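Local coordinates for regulation of enolase protein 1 (Saccharomyces cerevisiae, PDB 3O12), which functions in galactose metabolism through the GAL83 protein and may control the level of the enolase ENO1, at residues 84-89 with 165-170; 109-114 with 132-137; 161-166 with 171-176. One frame throughout, in Å; residues are numbered along the deposited sequence.

Interaction 1 of 3, residues 84-89 with 165-170; sequences TAQVRV and SDKKTW. With SO4 (sulfate ion), chain B.
The amide of Q86 lies against the six-membered end of the W170 indole, with CD of Q86 3.4 Å from CH2 of W170. The two side chains run at about a right angle, and the amide plane is turned 35° from the ring plane, so this is an oblique contact rather than a flat stack. Q86 leaves strand 83-91 almost straight, with CG anti to the backbone N (chi1 -179°), which carries its amide out to the loop joining strands 158-164 and 172-177. From the same loop, the extended chain of K167 slants past the amide, its CE 3.6 Å from NE2 of Q86. A water accepts from NE2 of Q86 at 2.8 Å and, weakly, from NZ of K167. Within the loop, OD2 of D166 accepts from the backbone N of K168 and of T169, an Asx turn and Asx motif that probably help to shape the chain leading to W170. Nearby, R88 meets a sulfate, probably from the crystallisation liquor, in the plane at its guanidinium edge: NH1 of R88 donates to O3 at 3.0 Å and NH2 to O1, while D147 and E204 also pair with R88. With no direct hydrogen bond between the segments, the contact rests mainly on van der Waals packing: the flat Q86 amide can lie against the indole while OE1 goes to R151, itself cation-pi to W170, and K167 lays methylenes alongside and sends NZ to E204.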
loop_
_atom_site.group_PDB
_atom_site.type_symbol
_atom_site.label_atom_id
_atom_site.label_comp_id
_atom_site.label_asym_id
_atom_site.label_seq_id
_atom_site.Cartn_x
_atom_site.Cartn_y
_atom_site.Cartn_z
ATOM N N THR A 84 -8.194 -1.088 11.787
ATOM C CA THR A 84 -7.815 0.173 11.167
ATOM C C THR A 84 -6.294 0.297 11.259
ATOM O O THR A 84 -5.702 0.081 12.330
ATOM C CB THR A 84 -8.478 1.376 11.852
ATOM O OG1 THR A 84 -9.895 1.315 11.649
ATOM C CG2 THR A 84 -7.951 2.676 11.274
ATOM N N ALA A 85 -5.660 0.610 10.138
ATOM C CA ALA A 85 -4.216 0.755 10.053
ATOM C C ALA A 85 -3.883 2.116 9.483
ATOM O O ALA A 85 -4.620 2.652 8.640
ATOM C CB ALA A 85 -3.619 -0.352 9.172
ATOM N N GLN A 86 -2.768 2.684 9.919
ATOM C CA GLN A 86 -2.351 3.989 9.428
ATOM C C GLN A 86 -0.829 4.010 9.298
ATOM O O GLN A 86 -0.126 3.360 10.084
ATOM C CB GLN A 86 -2.846 5.044 10.413
ATOM C CG GLN A 86 -2.544 6.480 10.102
ATOM C CD GLN A 86 -3.246 7.392 11.091
ATOM O OE1 GLN A 86 -4.465 7.314 11.267
ATOM N NE2 GLN A 86 -2.480 8.250 11.754
ATOM N N VAL A 87 -0.308 4.746 8.319
ATOM C CA VAL A 87 1.136 4.826 8.097
ATOM C C VAL A 87 1.498 6.107 7.363
ATOM O O VAL A 87 0.691 6.645 6.591
ATOM C CB VAL A 87 1.653 3.575 7.319
ATOM C CG1 VAL A 87 1.198 3.601 5.848
ATOM C CG2 VAL A 87 3.167 3.409 7.441
ATOM N N ARG A 88 2.701 6.602 7.621
ATOM C CA ARG A 88 3.262 7.736 6.899
ATOM C C ARG A 88 4.220 7.206 5.838
ATOM O O ARG A 88 5.004 6.283 6.096
ATOM C CB ARG A 88 4.002 8.655 7.867
ATOM C CG ARG A 88 4.472 9.970 7.256
ATOM C CD ARG A 88 5.196 10.801 8.296
ATOM N NE ARG A 88 5.561 12.114 7.774
ATOM C CZ ARG A 88 6.175 13.043 8.500
ATOM N NH1 ARG A 88 6.485 12.797 9.766
ATOM N NH2 ARG A 88 6.473 14.218 7.963
ATOM N N VAL A 89 4.160 7.797 4.651
ATOM C CA VAL A 89 4.910 7.317 3.490
ATOM C C VAL A 89 5.722 8.469 2.928
ATOM O O VAL A 89 5.166 9.493 2.532
ATOM C CB VAL A 89 3.966 6.804 2.376
ATOM C CG1 VAL A 89 4.767 6.189 1.232
ATOM C CG2 VAL A 89 2.986 5.792 2.930
ATOM N N SER A 165 -2.712 14.817 3.999
ATOM C CA SER A 165 -1.474 15.555 3.786
ATOM C C SER A 165 -0.976 16.196 5.076
ATOM O O SER A 165 0.132 16.731 5.119
ATOM C CB SER A 165 -1.688 16.642 2.736
ATOM O OG SER A 165 -2.602 17.611 3.219
ATOM N N ASP A 166 -1.786 16.139 6.131
ATOM C CA ASP A 166 -1.470 16.882 7.352
ATOM C C ASP A 166 -1.716 16.114 8.652
ATOM O O ASP A 166 -1.428 16.616 9.743
ATOM C CB ASP A 166 -2.208 18.230 7.371
ATOM C CG ASP A 166 -3.721 18.082 7.301
ATOM O OD1 ASP A 166 -4.400 19.118 7.124
ATOM O OD2 ASP A 166 -4.242 16.954 7.422
ATOM N N LYS A 167 -2.217 14.890 8.524
ATOM C CA LYS A 167 -2.540 14.057 9.681
ATOM C C LYS A 167 -3.672 14.674 10.506
ATOM O O LYS A 167 -3.879 14.299 11.662
ATOM C CB LYS A 167 -1.296 13.805 10.551
ATOM C CG LYS A 167 -1.220 12.386 11.109
ATOM C CD LYS A 167 -0.039 12.185 12.039
ATOM C CE LYS A 167 -0.065 10.777 12.625
ATOM N NZ LYS A 167 1.049 10.550 13.595
ATOM N N LYS A 168 -4.397 15.617 9.903
ATOM C CA LYS A 168 -5.516 16.283 10.566
ATOM C C LYS A 168 -6.847 15.974 9.881
ATOM O O LYS A 168 -7.834 15.676 10.554
ATOM C CB LYS A 168 -5.308 17.803 10.608
ATOM C CG LYS A 168 -4.008 18.254 11.272
ATOM C CD LYS A 168 -3.950 17.834 12.729
ATOM C CE LYS A 168 -2.617 18.201 13.355
ATOM N NZ LYS A 168 -2.561 17.749 14.773
ATOM N N THR A 169 -6.861 16.066 8.548
ATOM C CA THR A 169 -8.045 15.855 7.724
ATOM C C THR A 169 -7.832 14.622 6.848
ATOM O O THR A 169 -6.764 14.468 6.255
ATOM C CB THR A 169 -8.278 17.072 6.808
ATOM O OG1 THR A 169 -8.176 18.273 7.587
ATOM C CG2 THR A 169 -9.638 17.003 6.153
ATOM N N TRP A 170 -8.845 13.759 6.767
ATOM C CA TRP A 170 -8.711 12.442 6.131
ATOM C C TRP A 170 -9.776 12.145 5.072
ATOM O O TRP A 170 -10.669 11.325 5.297
ATOM C CB TRP A 170 -8.762 11.349 7.203
ATOM C CG TRP A 170 -7.666 11.438 8.222
ATOM C CD1 TRP A 170 -7.670 12.171 9.373
ATOM C CD2 TRP A 170 -6.399 10.759 8.185
ATOM N NE1 TRP A 170 -6.487 11.996 10.052
ATOM C CE2 TRP A 170 -5.690 11.134 9.342
ATOM C CE3 TRP A 170 -5.799 9.870 7.284
ATOM C CZ2 TRP A 170 -4.410 10.652 9.627
ATOM C CZ3 TRP A 170 -4.529 9.394 7.567
ATOM C CH2 TRP A 170 -3.850 9.786 8.728
HETATM S S SO4 B . 8.475 15.847 10.572
HETATM O O1 SO4 B . 7.270 16.418 9.979
HETATM O O2 SO4 B . 9.148 16.874 11.363
HETATM O O3 SO4 B . 8.116 14.725 11.437
HETATM O O4 SO4 B . 9.375 15.379 9.519
HETATM O O HOH W 1 0.114 7.557 12.693
#

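Interaction 2 of 3, residues 109-114 with 132-137. With EDO (1,2-ethanediol), chain G.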
loop_
_atom_site.group_PDB
_atom_site.type_symbol
_atom_site.label_atom_id
_atom_site.label_comp_id
_atom_site.label_asym_id
_atom_site.label_seq_id
_atom_site.Cartn_x
_atom_site.Cartn_y
_atom_site.Cartn_z
ATOM N N GLY A 109 -4.562 -13.679 -4.647
ATOM C CA GLY A 109 -5.716 -13.363 -5.464
ATOM C C GLY A 109 -6.656 -12.330 -4.871
ATOM O O GLY A 109 -7.578 -11.880 -5.528
ATOM N N HIS A 110 -6.419 -11.942 -3.622
ATOM C CA HIS A 110 -7.319 -11.030 -2.922
ATOM C C HIS A 110 -6.499 -10.055 -2.102
ATOM O O HIS A 110 -5.944 -10.409 -1.050
ATOM C CB HIS A 110 -8.285 -11.808 -2.029
ATOM C CG HIS A 110 -9.042 -12.858 -2.775
ATOM N ND1 HIS A 110 -8.516 -14.103 -3.035
ATOM C CD2 HIS A 110 -10.254 -12.823 -3.377
ATOM C CE1 HIS A 110 -9.388 -14.804 -3.742
ATOM N NE2 HIS A 110 -10.452 -14.052 -3.956
ATOM N N TRP A 111 -6.392 -8.836 -2.621
ATOM C CA TRP A 111 -5.589 -7.805 -1.989
ATOM C C TRP A 111 -5.986 -6.432 -2.490
ATOM O O TRP A 111 -6.736 -6.295 -3.458
ATOM C CB TRP A 111 -4.087 -8.044 -2.217
ATOM C CG TRP A 111 -3.632 -8.311 -3.649
ATOM C CD1 TRP A 111 -3.315 -9.518 -4.184
ATOM C CD2 TRP A 111 -3.393 -7.340 -4.690
ATOM N NE1 TRP A 111 -2.908 -9.381 -5.488
ATOM C CE2 TRP A 111 -2.944 -8.052 -5.826
ATOM C CE3 TRP A 111 -3.518 -5.948 -4.772
ATOM C CZ2 TRP A 111 -2.631 -7.423 -7.035
ATOM C CZ3 TRP A 111 -3.198 -5.320 -5.971
ATOM C CH2 TRP A 111 -2.764 -6.054 -7.088
ATOM N N LEU A 112 -5.502 -5.412 -1.804
ATOM C CA LEU A 112 -5.677 -4.031 -2.212
ATOM C C LEU A 112 -4.361 -3.324 -2.015
ATOM O O LEU A 112 -3.665 -3.571 -1.031
ATOM C CB LEU A 112 -6.750 -3.352 -1.359
ATOM C CG LEU A 112 -6.848 -1.846 -1.639
ATOM C CD1 LEU A 112 -8.276 -1.391 -1.957
ATOM C CD2 LEU A 112 -6.220 -1.040 -0.501
ATOM N N LYS A 113 -3.998 -2.451 -2.941
ATOM C CA LYS A 113 -2.863 -1.558 -2.739
ATOM C C LYS A 113 -3.339 -0.132 -2.983
ATOM O O LYS A 113 -4.249 0.108 -3.775
ATOM C CB LYS A 113 -1.683 -1.908 -3.654
ATOM C CG LYS A 113 -1.928 -1.719 -5.140
ATOM C CD LYS A 113 -0.694 -2.093 -5.986
ATOM C CE LYS A 113 -1.006 -1.891 -7.462
ATOM N NZ LYS A 113 0.165 -2.044 -8.385
ATOM N N ALA A 114 -2.747 0.833 -2.293
ATOM C CA ALA A 114 -3.126 2.231 -2.473
ATOM C C ALA A 114 -1.958 3.122 -2.121
ATOM O O ALA A 114 -1.161 2.788 -1.251
ATOM C CB ALA A 114 -4.323 2.573 -1.593
ATOM N N GLY A 132 -9.767 -11.650 -7.357
ATOM C CA GLY A 132 -9.614 -12.463 -8.548
ATOM C C GLY A 132 -8.898 -11.659 -9.616
ATOM O O GLY A 132 -7.851 -12.072 -10.113
ATOM N N LYS A 133 -9.471 -10.510 -9.964
ATOM C CA LYS A 133 -8.867 -9.606 -10.942
ATOM C C LYS A 133 -8.757 -8.187 -10.384
ATOM O O LYS A 133 -9.508 -7.801 -9.471
ATOM C CB LYS A 133 -9.693 -9.589 -12.225
ATOM C CG LYS A 133 -9.729 -10.911 -12.966
ATOM C CD LYS A 133 -10.583 -10.743 -14.221
ATOM C CE LYS A 133 -10.815 -12.046 -14.960
ATOM N NZ LYS A 133 -11.783 -11.830 -16.077
ATOM N N SER A 134 -7.828 -7.409 -10.942
ATOM C CA SER A 134 -7.547 -6.039 -10.473
ATOM C C SER A 134 -8.491 -4.948 -11.016
ATOM O O SER A 134 -8.815 -4.923 -12.208
ATOM C CB SER A 134 -6.104 -5.651 -10.811
ATOM O OG SER A 134 -5.160 -6.507 -10.174
ATOM N N ASP A 135 -8.894 -4.044 -10.118
ATOM C CA ASP A 135 -9.729 -2.873 -10.425
ATOM C C ASP A 135 -9.000 -1.624 -9.941
ATOM O O ASP A 135 -8.882 -1.365 -8.733
ATOM C CB ASP A 135 -11.098 -3.011 -9.736
ATOM C CG ASP A 135 -11.986 -1.779 -9.895
ATOM O OD1 ASP A 135 -11.524 -0.699 -10.360
ATOM O OD2 ASP A 135 -13.183 -1.894 -9.534
ATOM N N TRP A 136 -8.501 -0.859 -10.899
ATOM C CA TRP A 136 -7.587 0.248 -10.671
ATOM C C TRP A 136 -8.294 1.579 -10.855
ATOM O O TRP A 136 -8.948 1.807 -11.868
ATOM C CB TRP A 136 -6.462 0.100 -11.700
ATOM C CG TRP A 136 -5.384 1.137 -11.736
ATOM C CD1 TRP A 136 -4.925 1.913 -10.704
ATOM C CD2 TRP A 136 -4.571 1.451 -12.868
ATOM N NE1 TRP A 136 -3.889 2.712 -11.140
ATOM C CE2 TRP A 136 -3.657 2.449 -12.466
ATOM C CE3 TRP A 136 -4.529 0.983 -14.188
ATOM C CZ2 TRP A 136 -2.718 2.991 -13.341
ATOM C CZ3 TRP A 136 -3.599 1.526 -15.055
ATOM C CH2 TRP A 136 -2.703 2.517 -14.624
ATOM N N SER A 137 -8.167 2.463 -9.872
ATOM C CA SER A 137 -8.676 3.822 -9.979
ATOM C C SER A 137 -7.555 4.796 -9.685
ATOM O O SER A 137 -6.698 4.522 -8.841
ATOM C CB SER A 137 -9.832 4.052 -9.009
ATOM O OG SER A 137 -10.443 5.309 -9.257
HETATM C C1 EDO G . -1.339 0.089 -10.775
HETATM O O1 EDO G . -0.622 0.870 -9.813
HETATM C C2 EDO G . -0.664 -1.266 -10.925
HETATM O O2 EDO G . 0.756 -1.120 -11.080
#
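In this antiparallel beta-sheet, strands 110-119 and 134-140 both pair with strand 122-131, and the contact crosses that shared neighbour, the glycines meeting just before the two strands begin. The direct link is a backbone hydrogen bond: N of G132 donates to O of G109 at 2.9 Å, with an N-H...O angle of 166°. Glycine suits position 132 because at its backbone angles (phi 83°) a side chain would jam against the preceding carbonyl oxygen. H110 lies loosely beside this bond, its ND1 held by D107 in the preceding turn. Further along, the W111 indole reaches past strand 122-131 toward S134. Its CG sits between the backbone N and the carbonyl carbon (chi1 50°), which turns the broad ring that way and also lets it pack on T130, M103 and R105. The small S134 leaves room for the six-membered end of the indole, and its buried hydroxyl is satisfied by R61 N and T130 OG1. The indole meets that hydroxyl obliquely, with CH2 of W111 3.9 Å from OG of S134. Beyond it, a 1,2-ethanediol, probably from the crystallisation liquor, sets its C1 over one face of the W136 indole, 3.7 Å from NE1 of W136.

Interaction 3 of 3, residues 161-166 with 171-176; sequences IQVSSD and PLVRLA
A classic beta bulge interrupts the antiparallel hairpin of strands 158-164 and 172-177, where V173 and R174 both face I161. The carbonyl O of I161 receives N of V173 at 2.8 Å and, weakly, N of R174, while N of I161 donates to O of R174 at 2.9 Å. Toward the turn, N of V163 bonds to O of P171 at 3.1 Å. The tight part of the contact is apolar. I161 and R174 lie side by side, with CD1 of I161 3.9 Å from CB of R174, and CG2 of I161 packs 3.8 Å from CB of V173. The branched side chains of V163 and V173 cross at about a right angle and both pack on L125, a good use of short, rigid residues between sheets. P171, though exposed, lays its ring against V163 just before the strand. The open side belongs to L172, which touches lightly, its CD1 3.6 Å from O of I161. R174 packs its aliphatic stem beside I161, and its guanidinium continues on that same face to S127 and D135 of the opposing sheet. In the valine pair, CG2 of V173 stands beside its own backbone N, which points it at CG1 of V163, 3.6 Å away.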
loop_
_atom_site.group_PDB
_atom_site.type_symbol
_atom_site.label_atom_id
_atom_site.label_comp_id
_atom_site.label_asym_id
_atom_site.label_seq_id
_atom_site.Cartn_x
_atom_site.Cartn_y
_atom_site.Cartn_z
ATOM N N ILE A 161 -10.509 3.419 2.378
ATOM C CA ILE A 161 -9.191 4.043 2.323
ATOM C C ILE A 161 -9.335 5.541 2.439
ATOM O O ILE A 161 -10.151 6.140 1.729
ATOM C CB ILE A 161 -8.529 3.823 0.954
ATOM C CG1 ILE A 161 -8.481 2.348 0.595
ATOM C CG2 ILE A 161 -7.128 4.435 0.935
ATOM C CD1 ILE A 161 -7.957 2.108 -0.800
ATOM N N GLN A 162 -8.538 6.154 3.311
ATOM C CA GLN A 162 -8.463 7.602 3.430
ATOM C C GLN A 162 -7.012 8.041 3.280
ATOM O O GLN A 162 -6.077 7.272 3.564
ATOM C CB GLN A 162 -8.990 8.056 4.790
ATOM C CG GLN A 162 -10.453 7.733 5.033
ATOM C CD GLN A 162 -10.841 7.913 6.484
ATOM O OE1 GLN A 162 -11.133 9.024 6.937
ATOM N NE2 GLN A 162 -10.844 6.820 7.226
ATOM N N VAL A 163 -6.816 9.280 2.838
ATOM C CA VAL A 163 -5.481 9.832 2.664
ATOM C C VAL A 163 -5.403 11.152 3.420
ATOM O O VAL A 163 -6.427 11.798 3.649
ATOM C CB VAL A 163 -5.163 10.035 1.160
ATOM C CG1 VAL A 163 -6.093 11.087 0.545
ATOM C CG2 VAL A 163 -3.721 10.433 0.947
ATOM N N SER A 164 -4.202 11.551 3.817
ATOM C CA SER A 164 -4.046 12.846 4.473
ATOM C C SER A 164 -2.708 13.494 4.156
ATOM O O SER A 164 -1.691 12.814 4.047
ATOM C CB SER A 164 -4.201 12.689 5.986
ATOM O OG SER A 164 -4.085 13.951 6.634
ATOM N N SER A 165 -2.712 14.817 3.999
ATOM C CA SER A 165 -1.474 15.555 3.786
ATOM C C SER A 165 -0.976 16.196 5.076
ATOM O O SER A 165 0.132 16.731 5.119
ATOM C CB SER A 165 -1.688 16.642 2.736
ATOM O OG SER A 165 -2.602 17.611 3.219
ATOM N N ASP A 166 -1.786 16.139 6.131
ATOM C CA ASP A 166 -1.470 16.882 7.352
ATOM C C ASP A 166 -1.716 16.114 8.652
ATOM O O ASP A 166 -1.428 16.616 9.743
ATOM C CB ASP A 166 -2.208 18.230 7.371
ATOM C CG ASP A 166 -3.721 18.082 7.301
ATOM O OD1 ASP A 166 -4.400 19.118 7.124
ATOM O OD2 ASP A 166 -4.242 16.954 7.422
ATOM N N PRO A 171 -9.673 12.790 3.898
ATOM C CA PRO A 171 -10.631 12.542 2.816
ATOM C C PRO A 171 -10.671 11.082 2.367
ATOM O O PRO A 171 -9.655 10.377 2.361
ATOM C CB PRO A 171 -10.121 13.429 1.671
ATOM C CG PRO A 171 -8.759 13.859 2.060
ATOM C CD PRO A 171 -8.707 13.845 3.555
ATOM N N LEU A 172 -11.864 10.641 1.980
ATOM C CA LEU A 172 -12.072 9.307 1.437
ATOM C C LEU A 172 -11.452 9.167 0.057
ATOM O O LEU A 172 -11.554 10.080 -0.785
ATOM C CB LEU A 172 -13.568 9.012 1.347
ATOM C CG LEU A 172 -13.928 7.650 0.750
ATOM C CD1 LEU A 172 -13.732 6.569 1.797
ATOM C CD2 LEU A 172 -15.366 7.638 0.210
ATOM N N VAL A 173 -10.835 8.021 -0.179
ATOM C CA VAL A 173 -10.226 7.670 -1.458
ATOM C C VAL A 173 -11.060 6.558 -2.100
ATOM O O VAL A 173 -11.349 6.579 -3.304
ATOM C CB VAL A 173 -8.775 7.145 -1.239
ATOM C CG1 VAL A 173 -8.181 6.580 -2.529
ATOM C CG2 VAL A 173 -7.888 8.231 -0.673
ATOM N N ARG A 174 -11.456 5.581 -1.299
ATOM C CA ARG A 174 -12.166 4.422 -1.816
ATOM C C ARG A 174 -12.984 3.718 -0.752
ATOM O O ARG A 174 -12.567 3.626 0.404
ATOM C CB ARG A 174 -11.185 3.450 -2.453
ATOM C CG ARG A 174 -11.859 2.396 -3.314
ATOM C CD ARG A 174 -10.911 1.920 -4.367
ATOM N NE ARG A 174 -11.505 0.937 -5.269
ATOM C CZ ARG A 174 -10.842 0.423 -6.295
ATOM N NH1 ARG A 174 -9.596 0.822 -6.524
ATOM N NH2 ARG A 174 -11.414 -0.475 -7.080
ATOM N N LEU A 175 -14.143 3.213 -1.150
ATOM C CA LEU A 175 -15.043 2.480 -0.266
ATOM C C LEU A 175 -15.597 1.322 -1.078
ATOM O O LEU A 175 -16.291 1.535 -2.083
ATOM C CB LEU A 175 -16.178 3.387 0.213
ATOM C CG LEU A 175 -17.289 2.789 1.088
ATOM C CD1 LEU A 175 -16.776 2.479 2.473
ATOM C CD2 LEU A 175 -18.480 3.733 1.163
ATOM N N ALA A 176 -15.294 0.100 -0.666
ATOM C CA ALA A 176 -15.581 -1.051 -1.513
ATOM C C ALA A 176 -15.792 -2.323 -0.733
ATOM O O ALA A 176 -15.316 -2.444 0.388
ATOM C CB ALA A 176 -14.432 -1.256 -2.473
#

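Interactions 1 and 3 belong to the same seven-stranded sheet and share S165 and D166: the loop of 165-170 connects the strands paired in interaction 3, and S164 OG accepts from the backbone of K167 while also bonding to T169 O. Interaction 2 lies in the other sheet, about 21 Å from interaction 1 between centres. I161 of interaction 3 spans the interior to L112 and A114 of interaction 2, joining the sheets through aliphatic carbon, while R174 reaches D135 with a salt bridge. Chemistry follows position: interaction 1, at the surface, uses long polar side chains and water; interaction 2 is buried, with one backbone bond; interaction 3, partly buried, combines strand pairing with apolar contacts.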